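Local coordinates for beta-n-acetylhexosaminidase (Streptococcus pneumoniae, PDB 4AZC), which probably removes terminal N-acetylhexosamine residues from glycans, as a family 20 glycoside hydrolase whose catalytic module holds a bicyclic sugar-thiazolidine ligand here, at residues Trp279-Gly284 against Leu326-Asp331. Numbering follows the deposited sequence.
Sequences WYYILG and LSIWAD. With NGW ((2S,3aR,5R,6S,7R,7aR)-5-(hydroxymethyl)-2-methyl-2,3a,5,6,7,7a-hexahydro-1H-pyrano[3,2-d][1,3]thiazole-6,7-diol), chain K.
Y281 and W329 meet through the backbone: Y281 O accepts from W329 N at 2.8 Å. On either side the direction of giving reverses. Y281 N donates to S327 O over 3.2 Å, and L283 N reaches W329 O at 2.8 Å. On the other edge of 326-331, L326 bonds to V12 and S14, I328 to S14, and A330 N to D16 OD2. Y281 OH bonds to E341 OE1 and weakly accepts from G284 N; W279 NE1 bonds to N300 O. This is the parallel ladder of a TIM barrel, with 281-282 and 321-329 joined through helix 294-303 as a beta-alpha-beta unit, and the ligand NGW bound at the end of 326-331. W329 turns its indole edge to the face of Y280, planes 66° apart. NE1 sits over the ring centre, 3.2 Å above the plane, and the indole face lies against the sugar ring of NGW. Buried Y280 OH has no hydrogen-bond partner in the model, though NGW S1 lies 3.0 Å from it. D331 grips two sugar hydroxyls: OD1 takes NGW O4 and OD2 takes NGW O6, each at 2.6 Å. I282 CG1 touches both W329 CB and NGW C6.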
ATOM      1  N   TRP B 279      11.539   6.877   6.576  1.00 15.84           N
ATOM      2  CA  TRP B 279      10.296   7.646   6.672  1.00 16.38           C
ATOM      3  C   TRP B 279       9.216   6.991   7.527  1.00 16.78           C
ATOM      4  O   TRP B 279       8.120   7.542   7.661  1.00 16.99           O
ATOM      5  CB  TRP B 279       9.751   7.949   5.276  1.00 15.99           C
ATOM      6  CG  TRP B 279      10.739   8.694   4.376  1.00 15.76           C
ATOM      7  CD1 TRP B 279      11.516   9.776   4.709  1.00 15.00           C
ATOM      8  CD2 TRP B 279      11.001   8.426   2.992  1.00 15.10           C
ATOM      9  NE1 TRP B 279      12.255  10.182   3.622  1.00 15.03           N
ATOM     10  CE2 TRP B 279      11.955   9.371   2.555  1.00 14.95           C
ATOM     11  CE3 TRP B 279      10.521   7.473   2.079  1.00 15.10           C
ATOM     12  CZ2 TRP B 279      12.452   9.382   1.251  1.00 14.91           C
ATOM     13  CZ3 TRP B 279      11.014   7.486   0.781  1.00 14.83           C
ATOM     14  CH2 TRP B 279      11.963   8.441   0.377  1.00 15.34           C
ATOM     15  N   TYR B 280       9.528   5.833   8.108  1.00 16.67           N
ATOM     16  CA  TYR B 280       8.566   5.072   8.921  1.00 17.25           C
ATOM     17  C   TYR B 280       8.103   5.787  10.165  1.00 17.11           C
ATOM     18  O   TYR B 280       8.898   6.376  10.884  1.00 16.81           O
ATOM     19  CB  TYR B 280       9.175   3.741   9.397  1.00 16.98           C
ATOM     20  CG  TYR B 280       9.201   2.670   8.356  1.00 17.67           C
ATOM     21  CD1 TYR B 280       8.849   2.949   7.028  1.00 16.79           C
ATOM     22  CD2 TYR B 280       9.623   1.385   8.672  1.00 17.01           C
ATOM     23  CE1 TYR B 280       8.887   1.966   6.053  1.00 16.62           C
ATOM     24  CE2 TYR B 280       9.660   0.390   7.689  1.00 18.97           C
ATOM     25  CZ  TYR B 280       9.292   0.697   6.383  1.00 17.13           C
ATOM     26  OH  TYR B 280       9.322  -0.270   5.401  1.00 17.38           O
ATOM     27  N   TYR B 281       6.812   5.671  10.436  1.00 17.66           N
ATOM     28  CA  TYR B 281       6.273   6.011  11.739  1.00 17.92           C
ATOM     29  C   TYR B 281       5.400   4.865  12.244  1.00 18.40           C
ATOM     30  O   TYR B 281       4.476   4.431  11.560  1.00 17.93           O
ATOM     31  CB  TYR B 281       5.492   7.325  11.708  1.00 17.38           C
ATOM     32  CG  TYR B 281       4.789   7.608  13.021  1.00 17.43           C
ATOM     33  CD1 TYR B 281       5.498   7.601  14.229  1.00 17.24           C
ATOM     34  CD2 TYR B 281       3.417   7.875  13.059  1.00 17.88           C
ATOM     35  CE1 TYR B 281       4.866   7.843  15.440  1.00 17.86           C
ATOM     36  CE2 TYR B 281       2.765   8.123  14.275  1.00 18.54           C
ATOM     37  CZ  TYR B 281       3.500   8.106  15.454  1.00 18.87           C
ATOM     38  OH  TYR B 281       2.879   8.358  16.648  1.00 18.49           O
ATOM     39  N   ILE B 282       5.727   4.385  13.441  1.00 19.28           N
ATOM     40  CA  ILE B 282       5.011   3.300  14.101  1.00 20.25           C
ATOM     41  C   ILE B 282       4.149   3.959  15.162  1.00 21.20           C
ATOM     42  O   ILE B 282       4.665   4.666  16.034  1.00 21.22           O
ATOM     43  CB  ILE B 282       5.990   2.287  14.774  1.00 20.49           C
ATOM     44  CG1 ILE B 282       6.702   1.426  13.731  1.00 20.25           C
ATOM     45  CG2 ILE B 282       5.258   1.376  15.789  1.00 20.22           C
ATOM     46  CD1 ILE B 282       8.036   1.968  13.275  1.00 22.07           C
ATOM     47  N   LEU B 283       2.840   3.740  15.088  1.00 21.95           N
ATOM     48  CA  LEU B 283       1.917   4.396  16.009  1.00 22.86           C
ATOM     49  C   LEU B 283       2.386   4.283  17.461  1.00 23.74           C
ATOM     50  O   LEU B 283       2.670   3.188  17.945  1.00 23.77           O
ATOM     51  CB  LEU B 283       0.490   3.856  15.845  1.00 22.29           C
ATOM     52  CG  LEU B 283      -0.152   3.909  14.455  1.00 22.04           C
ATOM     53  CD1 LEU B 283      -1.599   3.450  14.533  1.00 20.31           C
ATOM     54  CD2 LEU B 283      -0.051   5.295  13.822  1.00 20.16           C
ATOM     55  N   GLY B 284       2.493   5.433  18.129  1.00 25.12           N
ATOM     56  CA  GLY B 284       2.850   5.501  19.551  1.00 25.90           C
ATOM     57  C   GLY B 284       4.323   5.340  19.881  1.00 26.80           C
ATOM     58  O   GLY B 284       4.693   5.359  21.054  1.00 27.03           O
ATOM     59  N   LEU B 326       5.709   6.464   1.729  1.00 14.23           N
ATOM     60  CA  LEU B 326       5.914   6.729   3.150  1.00 14.30           C
ATOM     61  C   LEU B 326       4.908   5.872   3.932  1.00 14.20           C
ATOM     62  O   LEU B 326       3.741   5.746   3.543  1.00 13.66           O
ATOM     63  CB  LEU B 326       5.794   8.238   3.460  1.00 14.55           C
ATOM     64  CG  LEU B 326       6.044   8.706   4.904  1.00 15.18           C
ATOM     65  CD1 LEU B 326       6.520  10.145   4.951  1.00 15.34           C
ATOM     66  CD2 LEU B 326       4.798   8.528   5.776  1.00 14.90           C
ATOM     67  N   SER B 327       5.378   5.250   5.012  1.00 13.91           N
ATOM     68  CA  SER B 327       4.633   4.164   5.621  1.00 13.93           C
ATOM     69  C   SER B 327       4.335   4.371   7.105  1.00 14.14           C
ATOM     70  O   SER B 327       5.236   4.644   7.907  1.00 13.93           O
ATOM     71  CB  SER B 327       5.365   2.827   5.420  1.00 13.72           C
ATOM     72  OG  SER B 327       5.675   2.588   4.049  1.00 14.50           O
ATOM     73  N   ILE B 328       3.058   4.215   7.439  1.00 14.19           N
ATOM     74  CA  ILE B 328       2.572   4.234   8.807  1.00 14.43           C
ATOM     75  C   ILE B 328       2.327   2.789   9.252  1.00 14.97           C
ATOM     76  O   ILE B 328       1.640   2.029   8.570  1.00 14.77           O
ATOM     77  CB  ILE B 328       1.262   5.064   8.923  1.00 14.00           C
ATOM     78  CG1 ILE B 328       1.380   6.424   8.194  1.00 12.96           C
ATOM     79  CG2 ILE B 328       0.840   5.210  10.382  1.00 13.11           C
ATOM     80  CD1 ILE B 328       2.473   7.363   8.713  1.00 11.76           C
ATOM     81  N   TRP B 329       2.904   2.407  10.387  1.00 15.74           N
ATOM     82  CA  TRP B 329       2.820   1.019  10.847  1.00 16.30           C
ATOM     83  C   TRP B 329       2.189   0.924  12.226  1.00 16.85           C
ATOM     84  O   TRP B 329       2.302   1.846  13.045  1.00 17.31           O
ATOM     85  CB  TRP B 329       4.201   0.374  10.875  1.00 16.00           C
ATOM     86  CG  TRP B 329       4.871   0.292   9.538  1.00 15.65           C
ATOM     87  CD1 TRP B 329       5.874   1.099   9.076  1.00 14.58           C
ATOM     88  CD2 TRP B 329       4.609  -0.662   8.496  1.00 15.39           C
ATOM     89  NE1 TRP B 329       6.254   0.703   7.815  1.00 15.50           N
ATOM     90  CE2 TRP B 329       5.488  -0.367   7.431  1.00 15.49           C
ATOM     91  CE3 TRP B 329       3.709  -1.724   8.354  1.00 15.37           C
ATOM     92  CZ2 TRP B 329       5.505  -1.105   6.239  1.00 15.76           C
ATOM     93  CZ3 TRP B 329       3.727  -2.467   7.165  1.00 16.15           C
ATOM     94  CH2 TRP B 329       4.618  -2.146   6.122  1.00 15.61           C
ATOM     95  N   ALA B 330       1.527  -0.196  12.487  1.00 17.35           N
ATOM     96  CA  ALA B 330       0.799  -0.361  13.739  1.00 17.36           C
ATOM     97  C   ALA B 330       1.293  -1.554  14.561  1.00 17.55           C
ATOM     98  O   ALA B 330       0.485  -2.338  15.080  1.00 17.37           O
ATOM     99  CB  ALA B 330      -0.701  -0.457  13.456  1.00 17.22           C
ATOM    100  N   ASP B 331       2.617  -1.668  14.699  1.00 18.19           N
ATOM    101  CA  ASP B 331       3.267  -2.810  15.395  1.00 19.09           C
ATOM    102  C   ASP B 331       2.589  -3.159  16.726  1.00 19.53           C
ATOM    103  O   ASP B 331       2.408  -4.336  17.057  1.00 19.43           O
ATOM    104  CB  ASP B 331       4.767  -2.556  15.607  1.00 19.28           C
ATOM    105  CG  ASP B 331       5.547  -2.450  14.295  1.00 20.83           C
ATOM    106  OD1 ASP B 331       4.979  -2.028  13.261  1.00 22.41           O
ATOM    107  OD2 ASP B 331       6.751  -2.780  14.295  1.00 22.42           O
TER
HETATM  108  O4  NGW K2044       5.501  -2.877  10.888  1.00 19.00           O
HETATM  109  C4  NGW K2044       6.773  -3.329  10.451  1.00 19.07           C
HETATM  110  C3  NGW K2044       6.611  -4.168   9.190  1.00 19.28           C
HETATM  111  C5  NGW K2044       7.654  -2.115  10.146  1.00 19.10           C
HETATM  112  O3  NGW K2044       5.739  -5.272   9.459  1.00 18.79           O
HETATM  113  C2  NGW K2044       7.999  -4.650   8.696  1.00 19.35           C
HETATM  114  N2  NGW K2044       7.926  -5.216   7.327  1.00 18.77           N
HETATM  115  C1  NGW K2044       9.016  -3.484   8.609  1.00 19.78           C
HETATM  116  C7  NGW K2044       7.619  -4.137   6.368  1.00 20.20           C
HETATM  117  C8  NGW K2044       8.096  -4.551   4.978  1.00 20.60           C
HETATM  118  S1  NGW K2044       8.541  -2.699   7.016  1.00 19.94           S
HETATM  119  O5  NGW K2044       8.964  -2.592   9.778  1.00 19.55           O
HETATM  120  C6  NGW K2044       7.803  -1.191  11.373  1.00 19.04           C
HETATM  121  O6  NGW K2044       8.343  -1.928  12.479  1.00 17.46           O